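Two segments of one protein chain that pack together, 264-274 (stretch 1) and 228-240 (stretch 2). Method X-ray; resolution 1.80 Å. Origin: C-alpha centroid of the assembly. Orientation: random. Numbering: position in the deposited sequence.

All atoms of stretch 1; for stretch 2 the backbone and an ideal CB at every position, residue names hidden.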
# COMPACT_ATOMS: atom_id res chain seq x y z
N GLU B 264 -21.37 0.97 9.18
CA GLU B 264 -20.51 0.01 8.50
C GLU B 264 -19.02 0.30 8.61
O GLU B 264 -18.21 -0.62 8.61
CB GLU B 264 -20.91 -0.12 7.02
CG GLU B 264 -22.29 -0.74 6.81
CD GLU B 264 -23.40 0.28 6.71
OE1 GLU B 264 -23.34 1.32 7.40
OE2 GLU B 264 -24.36 0.04 5.95
N GLU B 265 -18.64 1.58 8.70
CA GLU B 265 -17.22 1.92 8.83
C GLU B 265 -16.70 1.37 10.15
O GLU B 265 -15.58 0.85 10.23
CB GLU B 265 -17.01 3.44 8.78
CG GLU B 265 -17.30 4.03 7.41
CD GLU B 265 -17.19 5.55 7.38
OE1 GLU B 265 -16.37 6.07 6.59
OE2 GLU B 265 -17.92 6.22 8.13
N LEU B 266 -17.51 1.47 11.19
CA LEU B 266 -17.09 0.96 12.48
C LEU B 266 -17.12 -0.56 12.43
O LEU B 266 -16.20 -1.22 12.90
CB LEU B 266 -18.02 1.46 13.59
CG LEU B 266 -18.07 2.98 13.78
CD1 LEU B 266 -18.98 3.31 14.96
CD2 LEU B 266 -16.68 3.51 14.03
N LEU B 267 -18.17 -1.11 11.83
CA LEU B 267 -18.31 -2.55 11.74
C LEU B 267 -17.15 -3.26 11.07
O LEU B 267 -16.66 -4.26 11.59
CB LEU B 267 -19.63 -2.92 11.05
CG LEU B 267 -20.89 -2.67 11.89
CD1 LEU B 267 -22.12 -2.82 11.02
CD2 LEU B 267 -20.94 -3.65 13.08
N VAL B 268 -16.68 -2.75 9.93
CA VAL B 268 -15.56 -3.44 9.29
C VAL B 268 -14.32 -3.45 10.17
O VAL B 268 -13.56 -4.42 10.16
CB VAL B 268 -15.22 -2.85 7.90
CG1 VAL B 268 -16.36 -3.14 6.93
CG2 VAL B 268 -14.98 -1.34 8.00
N CYS B 269 -14.12 -2.39 10.95
CA CYS B 269 -12.96 -2.34 11.84
C CYS B 269 -13.11 -3.40 12.92
O CYS B 269 -12.16 -4.12 13.23
CB CYS B 269 -12.84 -0.96 12.49
SG CYS B 269 -12.46 0.37 11.32
N LEU B 270 -14.31 -3.49 13.49
CA LEU B 270 -14.58 -4.47 14.53
C LEU B 270 -14.45 -5.88 13.98
O LEU B 270 -13.88 -6.76 14.62
CB LEU B 270 -15.99 -4.26 15.10
CG LEU B 270 -16.22 -2.96 15.88
CD1 LEU B 270 -17.68 -2.86 16.28
CD2 LEU B 270 -15.33 -2.94 17.11
N LEU B 271 -14.97 -6.09 12.77
CA LEU B 271 -14.92 -7.40 12.14
C LEU B 271 -13.50 -7.82 11.78
O LEU B 271 -13.11 -8.97 12.01
CB LEU B 271 -15.80 -7.40 10.88
CG LEU B 271 -17.30 -7.33 11.15
CD1 LEU B 271 -18.05 -6.98 9.87
CD2 LEU B 271 -17.78 -8.68 11.71
N SER B 272 -12.71 -6.90 11.24
CA SER B 272 -11.35 -7.23 10.88
C SER B 272 -10.53 -7.54 12.13
O SER B 272 -9.70 -8.45 12.12
CB SER B 272 -10.68 -6.08 10.11
OG SER B 272 -9.34 -6.42 9.82
N ARG B 273 -10.77 -6.80 13.20
CA ARG B 273 -10.03 -7.07 14.43
C ARG B 273 -10.41 -8.45 14.95
O ARG B 273 -9.56 -9.22 15.38
CB ARG B 273 -10.34 -6.01 15.50
CG ARG B 273 -9.54 -6.20 16.79
CD ARG B 273 -9.79 -5.08 17.80
NE ARG B 273 -11.20 -5.02 18.19
CZ ARG B 273 -11.69 -4.18 19.10
NH1 ARG B 273 -12.98 -4.20 19.39
NH2 ARG B 273 -10.88 -3.32 19.71
N ALA B 274 -11.70 -8.77 14.89
CA ALA B 274 -12.18 -10.06 15.37
C ALA B 274 -11.68 -11.26 14.55
O ALA B 274 -11.36 -12.30 15.11
CB ALA B 274 -13.71 -10.07 15.40
N UNK B 228 -11.96 12.92 10.88
CA UNK B 228 -13.16 12.75 11.68
C UNK B 228 -13.43 11.26 11.90
O UNK B 228 -13.70 10.83 13.02
CB UNK B 228 -14.36 13.42 11.01
N UNK B 229 -13.36 10.48 10.83
CA UNK B 229 -13.61 9.05 10.93
C UNK B 229 -12.60 8.38 11.86
O UNK B 229 -12.97 7.57 12.71
CB UNK B 229 -13.56 8.41 9.54
N UNK B 230 -11.33 8.73 11.71
CA UNK B 230 -10.28 8.16 12.55
C UNK B 230 -10.57 8.40 14.04
O UNK B 230 -10.52 7.47 14.84
CB UNK B 230 -8.92 8.76 12.17
N UNK B 231 -10.87 9.64 14.39
CA UNK B 231 -11.16 9.99 15.78
C UNK B 231 -12.41 9.29 16.30
O UNK B 231 -12.43 8.84 17.45
CB UNK B 231 -11.32 11.51 15.92
N UNK B 232 -13.45 9.18 15.48
CA UNK B 232 -14.68 8.53 15.91
C UNK B 232 -14.53 7.02 16.06
O UNK B 232 -15.14 6.42 16.96
CB UNK B 232 -15.80 8.84 14.92
N UNK B 233 -13.73 6.40 15.20
CA UNK B 233 -13.52 4.96 15.32
C UNK B 233 -12.80 4.72 16.65
O UNK B 233 -13.13 3.79 17.39
CB UNK B 233 -12.72 4.41 14.14
N UNK B 234 -11.82 5.57 16.95
CA UNK B 234 -11.06 5.45 18.18
C UNK B 234 -11.98 5.53 19.40
O UNK B 234 -11.88 4.72 20.32
CB UNK B 234 -9.99 6.54 18.25
N UNK B 235 -12.88 6.51 19.39
CA UNK B 235 -13.80 6.70 20.50
C UNK B 235 -14.92 5.67 20.62
O UNK B 235 -15.15 5.13 21.70
CB UNK B 235 -14.43 8.09 20.38
N UNK B 236 -15.60 5.39 19.52
CA UNK B 236 -16.70 4.45 19.54
C UNK B 236 -16.31 2.97 19.58
O UNK B 236 -17.14 2.12 19.92
CB UNK B 236 -17.57 4.70 18.31
N UNK B 237 -15.06 2.65 19.25
CA UNK B 237 -14.60 1.27 19.29
C UNK B 237 -13.56 1.09 20.38
O UNK B 237 -13.05 -0.01 20.59
CB UNK B 237 -14.03 0.85 17.93
N UNK B 238 -13.24 2.18 21.07
CA UNK B 238 -12.25 2.15 22.15
C UNK B 238 -10.92 1.57 21.66
O UNK B 238 -10.38 0.63 22.24
CB UNK B 238 -12.78 1.33 23.33
N UNK B 239 -10.41 2.14 20.57
CA UNK B 239 -9.13 1.73 20.00
C UNK B 239 -8.23 2.96 20.08
O UNK B 239 -8.65 4.05 19.70
CB UNK B 239 -9.27 1.21 18.57
N UNK B 240 -7.00 2.81 20.59
CA UNK B 240 -6.11 3.97 20.69
C UNK B 240 -5.99 4.67 19.34
O UNK B 240 -5.71 4.03 18.33
CB UNK B 240 -4.73 3.55 21.19

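Stretch 1 is a helix offering the carboxylate of Glu-265, then Leu-266, Cys-269 and Leu-270, then the guanidinium of Arg-273. The partner helix crosses it at 59°, with axes 10.4 Å apart at closest approach.

Position 228 has nothing of stretch 1 near its ideal CB, so this contact sets no preference; it is Phe-228. Position 229 points toward stretch 1, with Glu-265 OE1 4.7 Å from the ideal CB. A polar or basic residue could address the carboxylate, and a small branched one could simply fill the space. The deposited Val-229 does the latter, its CG2 3.9 Å from Glu-265 OE1, an oxygen hydrogen-bonded elsewhere in the structure.

Positions 230 and 231, Arg-230 and Thr-231, are out of reach. Position 232 points toward the neighbor, but its ideal CB is 5.5 Å from Leu-266 CD2, leaving room for many chains; Met-232 turns its end away and contributes little.

Position 233 sits where the backbones come closest, its CA 6.1 Å from Leu-266 CA. CA-to-CB points sideways, and the ideal CB is 4.1 Å from Leu-266 CD2 and 4.9 Å from Cys-269 SG, so a compact apolar residue suits. Val-233 divides its branches between these neighbors: CG2 reaches Leu-266 CD2 at 3.6 Å, and CG1 lies 4.1 Å from Cys-269 SG.

Position 234 points away and 235 is out of reach: Ala-234 and Met-235. At 236 the ideal CB already lies 3.9 Å from Leu-266 CD1, so even alanine would make contact, and a larger apolar chain could add contact or lead elsewhere. Phe-236 packs its CB 3.9 Å from Leu-266 CD1 while, with chi1 in m, the far end of the ring leads away; its CD1 stays 4.1 Å from Leu-266 CD1.

Position 237 points toward stretch 1, its ideal CB 4.1 Å from Leu-270 CD2 and 5.4 Å from Leu-266 CD2. Alanine, serine, cysteine or valine are all plausible. Cys-237 sets SG between the leucines, 3.9 Å from Leu-270 CD2 and 4.0 Å from Leu-266 CD2. Water 1 donates to Cys-237 O (2.8 Å) and accepts from Arg-273 NH1 (2.8 Å).

Position 238 has positive phi (55°), which favors glycine, asparagine or aspartate but does not demand them. It is Ala-238, whose O accepts from water 2 at 3.0 Å; that water accepts from Arg-273 NH2 at 2.9 Å.

At 239 the backbone is extended and CA-to-CB points toward stretch 1, the ideal CB 4.9 Å from Arg-273 NH2. An acid could pair with the charge; an aliphatic chain could pack against it. Ile-239 takes the second course, CG1 3.6 Å from Arg-273 NH2. Position 240, Pro-240, is out of reach.

Stretch 2 228-240: FVRTMVAMFCAIP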
# COMPACT_ATOMS: atom_id res chain seq x y z
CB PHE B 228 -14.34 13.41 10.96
CG PHE B 228 -15.69 12.98 11.46
CD1 PHE B 228 -16.17 13.43 12.69
CD2 PHE B 228 -16.49 12.16 10.68
CE1 PHE B 228 -17.44 13.05 13.13
CE2 PHE B 228 -17.77 11.78 11.11
CZ PHE B 228 -18.24 12.23 12.34
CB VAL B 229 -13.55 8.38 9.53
CG1 VAL B 229 -13.67 6.86 9.66
CG2 VAL B 229 -14.67 8.91 8.66
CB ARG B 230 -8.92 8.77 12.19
CG ARG B 230 -7.77 8.36 13.12
CD ARG B 230 -6.47 8.96 12.64
NE ARG B 230 -5.33 8.70 13.53
CZ ARG B 230 -4.73 9.63 14.27
NH1 ARG B 230 -3.70 9.30 15.04
NH2 ARG B 230 -5.17 10.88 14.26
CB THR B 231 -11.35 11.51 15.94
OG1 THR B 231 -10.20 12.19 15.40
CG2 THR B 231 -11.49 11.88 17.41
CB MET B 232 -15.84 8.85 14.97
CG MET B 232 -16.21 10.34 14.91
SD MET B 232 -16.45 11.10 16.54
CE MET B 232 -14.91 11.88 16.73
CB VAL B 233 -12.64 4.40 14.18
CG1 VAL B 233 -12.22 2.97 14.49
CG2 VAL B 233 -13.43 4.43 12.88
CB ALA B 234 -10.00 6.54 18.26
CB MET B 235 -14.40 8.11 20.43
CG MET B 235 -13.36 9.21 20.43
SD MET B 235 -13.97 10.75 21.14
CE MET B 235 -14.42 11.66 19.72
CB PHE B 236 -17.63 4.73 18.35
CG PHE B 236 -18.25 6.11 18.38
CD1 PHE B 236 -18.61 6.74 17.19
CD2 PHE B 236 -18.46 6.78 19.58
CE1 PHE B 236 -19.18 8.02 17.21
CE2 PHE B 236 -19.02 8.05 19.60
CZ PHE B 236 -19.38 8.67 18.41
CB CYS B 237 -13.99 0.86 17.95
SG CYS B 237 -15.14 0.88 16.56
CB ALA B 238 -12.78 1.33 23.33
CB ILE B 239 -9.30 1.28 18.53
CG1 ILE B 239 -10.17 0.03 18.46
CG2 ILE B 239 -7.93 1.02 17.89
CD1 ILE B 239 -10.43 -0.50 17.06
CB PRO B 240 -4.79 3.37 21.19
CG PRO B 240 -4.89 1.92 20.79
CD PRO B 240 -6.33 1.57 21.02
O HOH W 1 -14.46 -2.39 20.89
O HOH W 2 -11.56 -2.08 22.21
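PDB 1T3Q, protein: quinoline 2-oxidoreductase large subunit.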